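Local coordinates for O-ureido-L-serine synthase (Streptomyces lavendulae, PDB 3X44), which joins hydroxyurea to O-acetyl-L-serine, giving O-ureido-L-serine for D-cycloserine biosynthesis, and also makes L-cysteine from sulfide, using pyridoxal 5'-phosphate, at residues A165-F176 with R193-E202; M22-V31 with V270-E278. The protein carries 1 engineered substitution. All coordinates share one frame; numbering follows the deposited sequence.

The two contacts belong to one alpha/beta domain and share a sheet. Contact 1 joins two neighbouring parallel strands, and contact 2 sets helix 264-278 against another strand of the same sheet; their centres lie about 13 Å apart. The helix unites them: V173 CG1 meets T272 CG2 at 3.8 Å, and V199 CG2 meets I276 CD1 at 3.9 Å. Contact 1 reaches PUS through F176, whereas the side chain of V270 in contact 2 is about 12 Å from it. That helix nevertheless carries S265, hydrogen-bonded to PUS. At A43, an engineered residue, the cofactor-binding lysine is missing.

Contact 1: residues A165-F176 with R193-E202. With PUS ((E)-O-(carbamoylamino)-N-({3-hydroxy-2-methyl-5-[(phosphonooxy)methyl]pyridin-4-yl}methylidene)-L-serine), chain C.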
loop_
_atom_site.group_PDB
_atom_site.type_symbol
_atom_site.label_atom_id
_atom_site.label_comp_id
_atom_site.label_asym_id
_atom_site.label_seq_id
_atom_site.Cartn_x
_atom_site.Cartn_y
_atom_site.Cartn_z
ATOM N N ALA A 165 -4.932 -15.305 1.461
ATOM C CA ALA A 165 -4.579 -15.943 2.727
ATOM C C ALA A 165 -5.786 -15.930 3.657
ATOM O O ALA A 165 -6.398 -14.887 3.882
ATOM C CB ALA A 165 -3.404 -15.222 3.378
ATOM N N GLY A 166 -6.129 -17.102 4.181
ATOM C CA GLY A 166 -7.262 -17.219 5.080
ATOM C C GLY A 166 -8.589 -17.199 4.343
ATOM O O GLY A 166 -9.651 -17.177 4.971
ATOM N N LYS A 167 -8.530 -17.218 3.012
ATOM C CA LYS A 167 -9.733 -17.187 2.182
ATOM C C LYS A 167 -9.833 -18.358 1.211
ATOM O O LYS A 167 -8.844 -19.019 0.905
ATOM C CB LYS A 167 -9.789 -15.879 1.398
ATOM C CG LYS A 167 -10.087 -14.664 2.259
ATOM C CD LYS A 167 -9.676 -13.388 1.557
ATOM C CE LYS A 167 -9.459 -12.260 2.556
ATOM N NZ LYS A 167 -10.623 -12.104 3.476
ATOM N N ARG A 168 -11.041 -18.601 0.720
ATOM C CA ARG A 168 -11.273 -19.698 -0.213
ATOM C C ARG A 168 -10.822 -19.395 -1.642
ATOM O O ARG A 168 -11.134 -18.342 -2.198
ATOM C CB ARG A 168 -12.757 -20.065 -0.224
ATOM C CG ARG A 168 -13.137 -21.054 -1.321
ATOM C CD ARG A 168 -14.409 -21.810 -0.976
ATOM N NE ARG A 168 -14.730 -22.815 -1.986
ATOM C CZ ARG A 168 -15.892 -23.457 -2.055
ATOM N NH1 ARG A 168 -16.845 -23.198 -1.168
ATOM N NH2 ARG A 168 -16.105 -24.348 -3.017
ATOM N N LEU A 169 -10.074 -20.332 -2.219
ATOM C CA LEU A 169 -9.591 -20.232 -3.593
ATOM C C LEU A 169 -9.579 -21.657 -4.140
ATOM O O LEU A 169 -8.904 -22.530 -3.592
ATOM C CB LEU A 169 -8.180 -19.628 -3.654
ATOM C CG LEU A 169 -7.604 -19.504 -5.075
ATOM C CD1 LEU A 169 -8.508 -18.618 -5.923
ATOM C CD2 LEU A 169 -6.186 -18.935 -5.021
ATOM N N ASP A 170 -10.326 -21.878 -5.216
ATOM C CA ASP A 170 -10.442 -23.199 -5.829
ATOM C C ASP A 170 -9.732 -23.414 -7.162
ATOM O O ASP A 170 -9.224 -24.503 -7.420
ATOM C CB ASP A 170 -11.919 -23.548 -6.003
ATOM C CG ASP A 170 -12.663 -23.554 -4.693
ATOM O OD1 ASP A 170 -12.385 -24.442 -3.863
ATOM O OD2 ASP A 170 -13.513 -22.666 -4.492
ATOM N N HIS A 171 -9.717 -22.398 -8.022
ATOM C CA HIS A 171 -9.062 -22.523 -9.327
ATOM C C HIS A 171 -8.258 -21.291 -9.702
ATOM O O HIS A 171 -8.679 -20.167 -9.436
ATOM C CB HIS A 171 -10.086 -22.745 -10.438
ATOM C CG HIS A 171 -11.169 -23.710 -10.088
ATOM N ND1 HIS A 171 -11.146 -25.028 -10.490
ATOM C CD2 HIS A 171 -12.318 -23.546 -9.390
ATOM C CE1 HIS A 171 -12.236 -25.635 -10.052
ATOM N NE2 HIS A 171 -12.962 -24.758 -9.382
ATOM N N PHE A 172 -7.103 -21.522 -10.320
ATOM C CA PHE A 172 -6.234 -20.454 -10.801
ATOM C C PHE A 172 -6.211 -20.631 -12.322
ATOM O O PHE A 172 -5.808 -21.679 -12.826
ATOM C CB PHE A 172 -4.819 -20.603 -10.239
ATOM C CG PHE A 172 -3.829 -19.641 -10.833
ATOM C CD1 PHE A 172 -3.957 -18.270 -10.618
ATOM C CD2 PHE A 172 -2.783 -20.100 -11.621
ATOM C CE1 PHE A 172 -3.059 -17.369 -11.181
ATOM C CE2 PHE A 172 -1.878 -19.208 -12.190
ATOM C CZ PHE A 172 -2.017 -17.839 -11.969
ATOM N N VAL A 173 -6.630 -19.611 -13.060
ATOM C CA VAL A 173 -6.684 -19.732 -14.513
ATOM C C VAL A 173 -5.733 -18.842 -15.287
ATOM O O VAL A 173 -5.669 -17.637 -15.066
ATOM C CB VAL A 173 -8.108 -19.460 -15.021
ATOM C CG1 VAL A 173 -8.203 -19.796 -16.493
ATOM C CG2 VAL A 173 -9.113 -20.269 -14.207
ATOM N N THR A 174 -5.007 -19.440 -16.220
ATOM C CA THR A 174 -4.072 -18.678 -17.028
ATOM C C THR A 174 -3.769 -19.345 -18.361
ATOM O O THR A 174 -3.901 -20.561 -18.513
ATOM C CB THR A 174 -2.723 -18.486 -16.292
ATOM O OG1 THR A 174 -1.802 -17.795 -17.151
ATOM C CG2 THR A 174 -2.131 -19.840 -15.919
ATOM N N GLY A 175 -3.378 -18.533 -19.331
ATOM C CA GLY A 175 -2.989 -19.072 -20.619
ATOM C C GLY A 175 -1.472 -19.047 -20.547
ATOM O O GLY A 175 -0.912 -18.886 -19.456
ATOM N N PHE A 176 -0.791 -19.203 -21.674
ATOM C CA PHE A 176 0.658 -19.149 -21.643
ATOM C C PHE A 176 1.324 -18.874 -22.975
ATOM O O PHE A 176 0.825 -19.252 -24.033
ATOM C CB PHE A 176 1.229 -20.436 -21.031
ATOM C CG PHE A 176 1.017 -21.665 -21.865
ATOM C CD1 PHE A 176 1.841 -21.935 -22.952
ATOM C CD2 PHE A 176 0.023 -22.584 -21.532
ATOM C CE1 PHE A 176 1.685 -23.103 -23.696
ATOM C CE2 PHE A 176 -0.146 -23.761 -22.270
ATOM C CZ PHE A 176 0.689 -24.021 -23.353
ATOM N N ARG A 193 -0.692 -24.033 -1.487
ATOM C CA ARG A 193 -2.099 -24.395 -1.622
ATOM C C ARG A 193 -2.311 -25.457 -2.701
ATOM O O ARG A 193 -2.928 -25.197 -3.737
ATOM C CB ARG A 193 -2.941 -23.143 -1.926
ATOM C CG ARG A 193 -2.659 -21.959 -0.984
ATOM C CD ARG A 193 -3.670 -20.811 -1.148
ATOM N NE ARG A 193 -5.043 -21.261 -0.917
ATOM C CZ ARG A 193 -6.022 -20.504 -0.428
ATOM N NH1 ARG A 193 -5.801 -19.232 -0.106
ATOM N NH2 ARG A 193 -7.229 -21.027 -0.254
ATOM N N PRO A 194 -1.807 -26.681 -2.456
ATOM C CA PRO A 194 -1.935 -27.792 -3.403
ATOM C C PRO A 194 -3.371 -28.153 -3.773
ATOM O O PRO A 194 -3.602 -28.850 -4.759
ATOM C CB PRO A 194 -1.210 -28.950 -2.712
ATOM C CG PRO A 194 -1.171 -28.585 -1.273
ATOM C CD PRO A 194 -1.088 -27.085 -1.235
ATOM N N GLU A 195 -4.334 -27.675 -2.992
ATOM C CA GLU A 195 -5.739 -27.958 -3.264
ATOM C C GLU A 195 -6.255 -27.163 -4.459
ATOM O O GLU A 195 -7.186 -27.596 -5.144
ATOM C CB GLU A 195 -6.594 -27.637 -2.038
ATOM C CG GLU A 195 -6.934 -28.848 -1.194
ATOM C CD GLU A 195 -5.907 -29.102 -0.111
ATOM O OE1 GLU A 195 -4.775 -28.581 -0.230
ATOM O OE2 GLU A 195 -6.229 -29.821 0.860
ATOM N N VAL A 196 -5.655 -25.999 -4.699
ATOM C CA VAL A 196 -6.046 -25.140 -5.813
ATOM C C VAL A 196 -5.787 -25.831 -7.152
ATOM O O VAL A 196 -4.697 -26.363 -7.382
ATOM C CB VAL A 196 -5.264 -23.808 -5.797
ATOM C CG1 VAL A 196 -5.680 -22.945 -6.980
ATOM C CG2 VAL A 196 -5.512 -23.068 -4.490
ATOM N N ARG A 197 -6.789 -25.819 -8.030
ATOM C CA ARG A 197 -6.660 -26.433 -9.346
ATOM C C ARG A 197 -6.023 -25.439 -10.303
ATOM O O ARG A 197 -6.542 -24.341 -10.510
ATOM C CB ARG A 197 -8.032 -26.864 -9.888
ATOM C CG ARG A 197 -8.553 -28.168 -9.282
ATOM C CD ARG A 197 -9.562 -28.864 -10.194
ATOM N NE ARG A 197 -8.912 -29.674 -11.220
ATOM C CZ ARG A 197 -8.496 -30.924 -11.040
ATOM N NH1 ARG A 197 -8.661 -31.518 -9.867
ATOM N NH2 ARG A 197 -7.911 -31.582 -12.036
ATOM N N VAL A 198 -4.889 -25.830 -10.876
ATOM C CA VAL A 198 -4.177 -24.983 -11.816
ATOM C C VAL A 198 -4.662 -25.298 -13.225
ATOM O O VAL A 198 -4.392 -26.369 -13.769
ATOM C CB VAL A 198 -2.644 -25.198 -11.723
ATOM C CG1 VAL A 198 -1.943 -24.445 -12.843
ATOM C CG2 VAL A 198 -2.135 -24.710 -10.365
ATOM N N VAL A 199 -5.382 -24.345 -13.807
ATOM C CA VAL A 199 -5.952 -24.495 -15.140
ATOM C C VAL A 199 -5.191 -23.706 -16.197
ATOM O O VAL A 199 -5.155 -22.477 -16.154
ATOM C CB VAL A 199 -7.432 -24.025 -15.144
ATOM C CG1 VAL A 199 -8.048 -24.217 -16.516
ATOM C CG2 VAL A 199 -8.219 -24.793 -14.084
ATOM N N ALA A 200 -4.599 -24.415 -17.153
ATOM C CA ALA A 200 -3.851 -23.768 -18.234
ATOM C C ALA A 200 -4.576 -23.986 -19.553
ATOM O O ALA A 200 -4.828 -25.120 -19.952
ATOM C CB ALA A 200 -2.428 -24.335 -18.320
ATOM N N LEU A 201 -4.924 -22.899 -20.227
ATOM C CA LEU A 201 -5.623 -23.023 -21.493
ATOM C C LEU A 201 -4.718 -22.703 -22.672
ATOM O O LEU A 201 -3.689 -22.045 -22.521
ATOM C CB LEU A 201 -6.845 -22.095 -21.515
ATOM C CG LEU A 201 -6.565 -20.604 -21.317
ATOM C CD1 LEU A 201 -6.417 -19.925 -22.670
ATOM C CD2 LEU A 201 -7.701 -19.974 -20.527
ATOM N N GLU A 202 -5.105 -23.198 -23.842
ATOM C CA GLU A 202 -4.382 -22.947 -25.076
ATOM C C GLU A 202 -5.451 -22.544 -26.086
ATOM O O GLU A 202 -6.631 -22.847 -25.898
ATOM C CB GLU A 202 -3.684 -24.216 -25.577
ATOM C CG GLU A 202 -3.021 -25.059 -24.514
ATOM C CD GLU A 202 -2.239 -26.211 -25.126
ATOM O OE1 GLU A 202 -1.142 -25.958 -25.672
ATOM O OE2 GLU A 202 -2.721 -27.366 -25.072
HETATM N N PUS C . 3.928 -12.366 -24.032
HETATM C CA PUS C . 5.384 -12.632 -24.367
HETATM C CB PUS C . 5.573 -14.036 -25.045
HETATM O OG PUS C . 4.766 -14.109 -26.306
HETATM N ND PUS C . 5.409 -14.955 -27.287
HETATM C CE PUS C . 4.741 -16.014 -27.795
HETATM N NZ2 PUS C . 3.680 -16.522 -27.142
HETATM O OZ1 PUS C . 5.092 -16.503 -28.822
HETATM C C PUS C . 5.883 -11.526 -25.322
HETATM O O PUS C . 5.303 -10.476 -25.359
HETATM O OT PUS C . 6.848 -11.714 -26.024
HETATM C C2 PUS C . -0.389 -11.707 -23.186
HETATM C C3 PUS C . 1.067 -11.796 -23.398
HETATM C C4 PUS C . 1.787 -12.970 -22.891
HETATM C C5 PUS C . 1.035 -14.001 -22.166
HETATM C C6 PUS C . -0.414 -13.818 -21.996
HETATM C C2A PUS C . -1.166 -10.541 -23.727
HETATM C C4A PUS C . 3.240 -13.206 -23.241
HETATM C C5A PUS C . 1.721 -15.239 -21.607
HETATM N N1 PUS C . -1.051 -12.708 -22.506
HETATM O O3 PUS C . 1.728 -10.783 -23.992
HETATM O O1P PUS C . 4.715 -15.588 -21.143
HETATM O O2P PUS C . 4.157 -15.647 -18.847
HETATM O O3P PUS C . 3.194 -17.230 -20.336
HETATM O O4P PUS C . 2.521 -14.899 -20.425
HETATM P P PUS C . 3.650 -15.847 -20.193
HETATM O O HOH W 1 -10.280 -26.666 -4.277
HETATM O O HOH W 2 -2.388 -20.200 -23.754
#
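Strand residues H171-T174 and R197-A200 pair in parallel as the two strands of a beta-alpha-beta crossover, with helix 180-192 as the connection. Their short axes run at 18° to each other, and the backbone bonds form a regular ladder: R197 N donates to D170 O at 2.8 Å, R197 O and V199 O accept from F172 N and T174 N, and F172 O and T174 O accept from V199 N and L201 N.

Apolar packing follows the two faces of the sheet. H171, V173 and V199 turn to the face covered by helix 264-278, while F172, V198 and A200 turn toward helix 180-192. V173 CG1 lies 4.1 Å from L201 CD2, the two side chains crossing at about a right angle. The H171 ring runs alongside R197, ND1 coming within 3.7 Å of its CB; this nitrogen is buried and has no polar partner in the model. R197 spends its own charge on D238.

Other polar contacts lie just before the strands. A bend at chi3 (58°) swings the R193 guanidinium end-on to K167 O, which lies in its plane and receives NH2 at 2.8 Å and NH1 at 3.2 Å. NH1 also bonds F164 O, and L169 CB sits over one guanidinium face; together these contacts restrain the group's position and tilt. Nearby, R168 and D170 form a salt bridge, and D170 additionally accepts from V285 N.

At the cofactor end, a water links F176 N to L201 O. E202, whose carboxylate oxygens bond L209 N and A210 N, brings OE1 to 3.5 Å from F176 CZ, with ring and carboxylate planes 26° apart. The same phenylalanine reaches the ligand phosphate through its backbone, F176 CA lying 3.4 Å from PUS O3P.

Contact 2: residues M22-V31 with V270-E278; sequences MAPEHTSVYV and VATALSIAE
Strand 28-31 and helix 270-278 run nearly antiparallel, at 165°, with their short axes 9.6 Å apart at closest approach. Apolar groups do most of the work. V31 CG1 approaches V270 CG2 to 4.0 Å, and V29 places CG1 toward the methyl of A273.

M22, A23 and P24, just before and at the start of the turn that leads into the strand, pack against L274. Its CD1 lies 3.8 Å from M22 CE, the two side chains crossing at about a right angle; a bend at chi3 (74°) turns that methyl to the helix, where it also meets V270 CG1. The other branch, CD2, is closely packed against the backbone, 3.2 Å from M22 O and 3.7 Å from A23 CA, and P24 CD closes over it.

A277 CB rests against P24 CD and T27 OG1, 3.7 Å from each, the two lying on the same side of it. T27 is held in turn by P24 O, which accepts from both T27 N and OG1, the hydroxyl bond lying in the carbonyl plane on a lone pair; the two bonds close the type I turn P24-T27, whose P24 and T27 side chains face the helix. T27 CG2 sits over one face of the H26 ring, toward its rim.

Such a helix laid on a beta-sheet is the layered alpha/beta packing of fold type II pyridoxal-phosphate enzymes.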
loop_
_atom_site.group_PDB
_atom_site.type_symbol
_atom_site.label_atom_id
_atom_site.label_comp_id
_atom_site.label_asym_id
_atom_site.label_seq_id
_atom_site.Cartn_x
_atom_site.Cartn_y
_atom_site.Cartn_z
ATOM N N MET A 22 -20.634 -10.690 -14.163
ATOM C CA MET A 22 -20.373 -11.706 -15.174
ATOM C C MET A 22 -20.331 -13.146 -14.667
ATOM O O MET A 22 -20.582 -14.086 -15.425
ATOM C CB MET A 22 -19.069 -11.387 -15.904
ATOM C CG MET A 22 -19.221 -10.361 -17.004
ATOM S SD MET A 22 -17.637 -9.952 -17.741
ATOM C CE MET A 22 -17.309 -11.424 -18.702
ATOM N N ALA A 23 -20.018 -13.325 -13.392
ATOM C CA ALA A 23 -19.929 -14.664 -12.823
ATOM C C ALA A 23 -21.264 -15.267 -12.408
ATOM O O ALA A 23 -22.176 -14.554 -12.000
ATOM C CB ALA A 23 -18.993 -14.648 -11.625
ATOM N N PRO A 24 -21.397 -16.601 -12.527
ATOM C CA PRO A 24 -22.641 -17.274 -12.138
ATOM C C PRO A 24 -22.892 -16.994 -10.652
ATOM O O PRO A 24 -21.966 -17.026 -9.841
ATOM C CB PRO A 24 -22.361 -18.752 -12.417
ATOM C CG PRO A 24 -21.224 -18.750 -13.403
ATOM C CD PRO A 24 -20.399 -17.543 -13.065
ATOM N N GLU A 25 -24.145 -16.716 -10.305
ATOM C CA GLU A 25 -24.533 -16.382 -8.932
ATOM C C GLU A 25 -23.916 -17.186 -7.790
ATOM O O GLU A 25 -23.518 -16.613 -6.775
ATOM C CB GLU A 25 -26.059 -16.430 -8.794
ATOM C CG GLU A 25 -26.622 -15.373 -7.853
ATOM C CD GLU A 25 -27.688 -15.921 -6.918
ATOM O OE1 GLU A 25 -28.465 -16.801 -7.351
ATOM O OE2 GLU A 25 -27.749 -15.469 -5.752
ATOM N N HIS A 26 -23.840 -18.504 -7.946
ATOM C CA HIS A 26 -23.297 -19.362 -6.893
ATOM C C HIS A 26 -21.771 -19.365 -6.779
ATOM O O HIS A 26 -21.205 -20.099 -5.963
ATOM C CB HIS A 26 -23.796 -20.796 -7.091
ATOM C CG HIS A 26 -23.291 -21.446 -8.344
ATOM N ND1 HIS A 26 -23.699 -21.056 -9.602
ATOM C CD2 HIS A 26 -22.411 -22.458 -8.530
ATOM C CE1 HIS A 26 -23.090 -21.799 -10.510
ATOM N NE2 HIS A 26 -22.304 -22.658 -9.886
ATOM N N THR A 27 -21.102 -18.547 -7.585
ATOM C CA THR A 27 -19.649 -18.498 -7.548
ATOM C C THR A 27 -19.079 -17.087 -7.458
ATOM O O THR A 27 -19.812 -16.094 -7.475
ATOM C CB THR A 27 -19.045 -19.169 -8.787
ATOM O OG1 THR A 27 -19.221 -18.310 -9.925
ATOM C CG2 THR A 27 -19.716 -20.507 -9.049
ATOM N N SER A 28 -17.755 -17.016 -7.353
ATOM C CA SER A 28 -17.042 -15.747 -7.278
ATOM C C SER A 28 -15.852 -15.844 -8.218
ATOM O O SER A 28 -15.074 -16.797 -8.153
ATOM C CB SER A 28 -16.535 -15.484 -5.855
ATOM O OG SER A 28 -17.593 -15.158 -4.973
ATOM N N VAL A 29 -15.721 -14.867 -9.105
ATOM C CA VAL A 29 -14.612 -14.850 -10.040
ATOM C C VAL A 29 -13.817 -13.580 -9.815
ATOM O O VAL A 29 -14.363 -12.481 -9.867
ATOM C CB VAL A 29 -15.099 -14.885 -11.508
ATOM C CG1 VAL A 29 -13.904 -14.848 -12.457
ATOM C CG2 VAL A 29 -15.921 -16.145 -11.755
ATOM N N TYR A 30 -12.528 -13.744 -9.550
ATOM C CA TYR A 30 -11.644 -12.613 -9.319
ATOM C C TYR A 30 -10.670 -12.547 -10.484
ATOM O O TYR A 30 -10.426 -13.554 -11.140
ATOM C CB TYR A 30 -10.885 -12.802 -8.006
ATOM C CG TYR A 30 -11.731 -12.613 -6.761
ATOM C CD1 TYR A 30 -12.387 -13.694 -6.172
ATOM C CD2 TYR A 30 -11.844 -11.359 -6.153
ATOM C CE1 TYR A 30 -13.132 -13.532 -5.005
ATOM C CE2 TYR A 30 -12.592 -11.193 -4.980
ATOM C CZ TYR A 30 -13.228 -12.283 -4.415
ATOM O OH TYR A 30 -13.944 -12.129 -3.253
ATOM N N VAL A 31 -10.125 -11.365 -10.748
ATOM C CA VAL A 31 -9.186 -11.193 -11.850
ATOM C C VAL A 31 -7.967 -10.352 -11.456
ATOM O O VAL A 31 -8.098 -9.355 -10.741
ATOM C CB VAL A 31 -9.887 -10.528 -13.082
ATOM C CG1 VAL A 31 -10.906 -11.482 -13.673
ATOM C CG2 VAL A 31 -10.572 -9.223 -12.677
ATOM N N VAL A 270 -10.727 -15.412 -18.553
ATOM C CA VAL A 270 -12.015 -15.173 -17.921
ATOM C C VAL A 270 -13.068 -16.127 -18.486
ATOM O O VAL A 270 -13.860 -16.701 -17.732
ATOM C CB VAL A 270 -12.479 -13.731 -18.144
ATOM C CG1 VAL A 270 -13.914 -13.551 -17.626
ATOM C CG2 VAL A 270 -11.525 -12.780 -17.444
ATOM N N ALA A 271 -13.071 -16.278 -19.813
ATOM C CA ALA A 271 -14.009 -17.157 -20.508
ATOM C C ALA A 271 -13.895 -18.572 -19.954
ATOM O O ALA A 271 -14.894 -19.213 -19.620
ATOM C CB ALA A 271 -13.713 -17.158 -22.010
ATOM N N THR A 272 -12.662 -19.049 -19.844
ATOM C CA THR A 272 -12.419 -20.382 -19.320
ATOM C C THR A 272 -12.950 -20.479 -17.897
ATOM O O THR A 272 -13.647 -21.436 -17.551
ATOM C CB THR A 272 -10.918 -20.705 -19.319
ATOM O OG1 THR A 272 -10.501 -20.991 -20.662
ATOM C CG2 THR A 272 -10.627 -21.910 -18.430
ATOM N N ALA A 273 -12.619 -19.481 -17.080
ATOM C CA ALA A 273 -13.055 -19.449 -15.689
ATOM C C ALA A 273 -14.578 -19.473 -15.579
ATOM O O ALA A 273 -15.138 -20.151 -14.709
ATOM C CB ALA A 273 -12.504 -18.203 -15.000
ATOM N N LEU A 274 -15.241 -18.720 -16.452
ATOM C CA LEU A 274 -16.696 -18.650 -16.445
ATOM C C LEU A 274 -17.265 -20.008 -16.838
ATOM O O LEU A 274 -18.307 -20.424 -16.337
ATOM C CB LEU A 274 -17.182 -17.569 -17.416
ATOM C CG LEU A 274 -17.029 -16.114 -16.964
ATOM C CD1 LEU A 274 -17.389 -15.171 -18.106
ATOM C CD2 LEU A 274 -17.927 -15.848 -15.762
ATOM N N SER A 275 -16.566 -20.696 -17.733
ATOM C CA SER A 275 -16.992 -22.011 -18.191
ATOM C C SER A 275 -16.957 -22.994 -17.033
ATOM O O SER A 275 -17.887 -23.782 -16.842
ATOM C CB SER A 275 -16.077 -22.504 -19.311
ATOM O OG SER A 275 -16.363 -23.848 -19.642
ATOM N N ILE A 276 -15.881 -22.948 -16.254
ATOM C CA ILE A 276 -15.741 -23.837 -15.107
ATOM C C ILE A 276 -16.756 -23.459 -14.021
ATOM O O ILE A 276 -17.339 -24.326 -13.362
ATOM C CB ILE A 276 -14.300 -23.770 -14.525
ATOM C CG1 ILE A 276 -13.330 -24.511 -15.455
ATOM C CG2 ILE A 276 -14.255 -24.401 -13.140
ATOM C CD1 ILE A 276 -11.877 -24.112 -15.284
ATOM N N ALA A 277 -16.972 -22.160 -13.848
ATOM C CA ALA A 277 -17.901 -21.670 -12.836
ATOM C C ALA A 277 -19.331 -22.141 -13.079
ATOM O O ALA A 277 -20.077 -22.402 -12.130
ATOM C CB ALA A 277 -17.855 -20.153 -12.784
ATOM N N GLU A 278 -19.698 -22.239 -14.353
ATOM C CA GLU A 278 -21.027 -22.666 -14.771
ATOM C C GLU A 278 -21.465 -23.989 -14.144
ATOM O O GLU A 278 -22.583 -24.104 -13.643
ATOM C CB GLU A 278 -21.074 -22.797 -16.298
ATOM C CG GLU A 278 -21.876 -21.708 -17.002
ATOM C CD GLU A 278 -21.397 -21.453 -18.427
ATOM O OE1 GLU A 278 -22.244 -21.392 -19.345
ATOM O OE2 GLU A 278 -20.171 -21.311 -18.629
#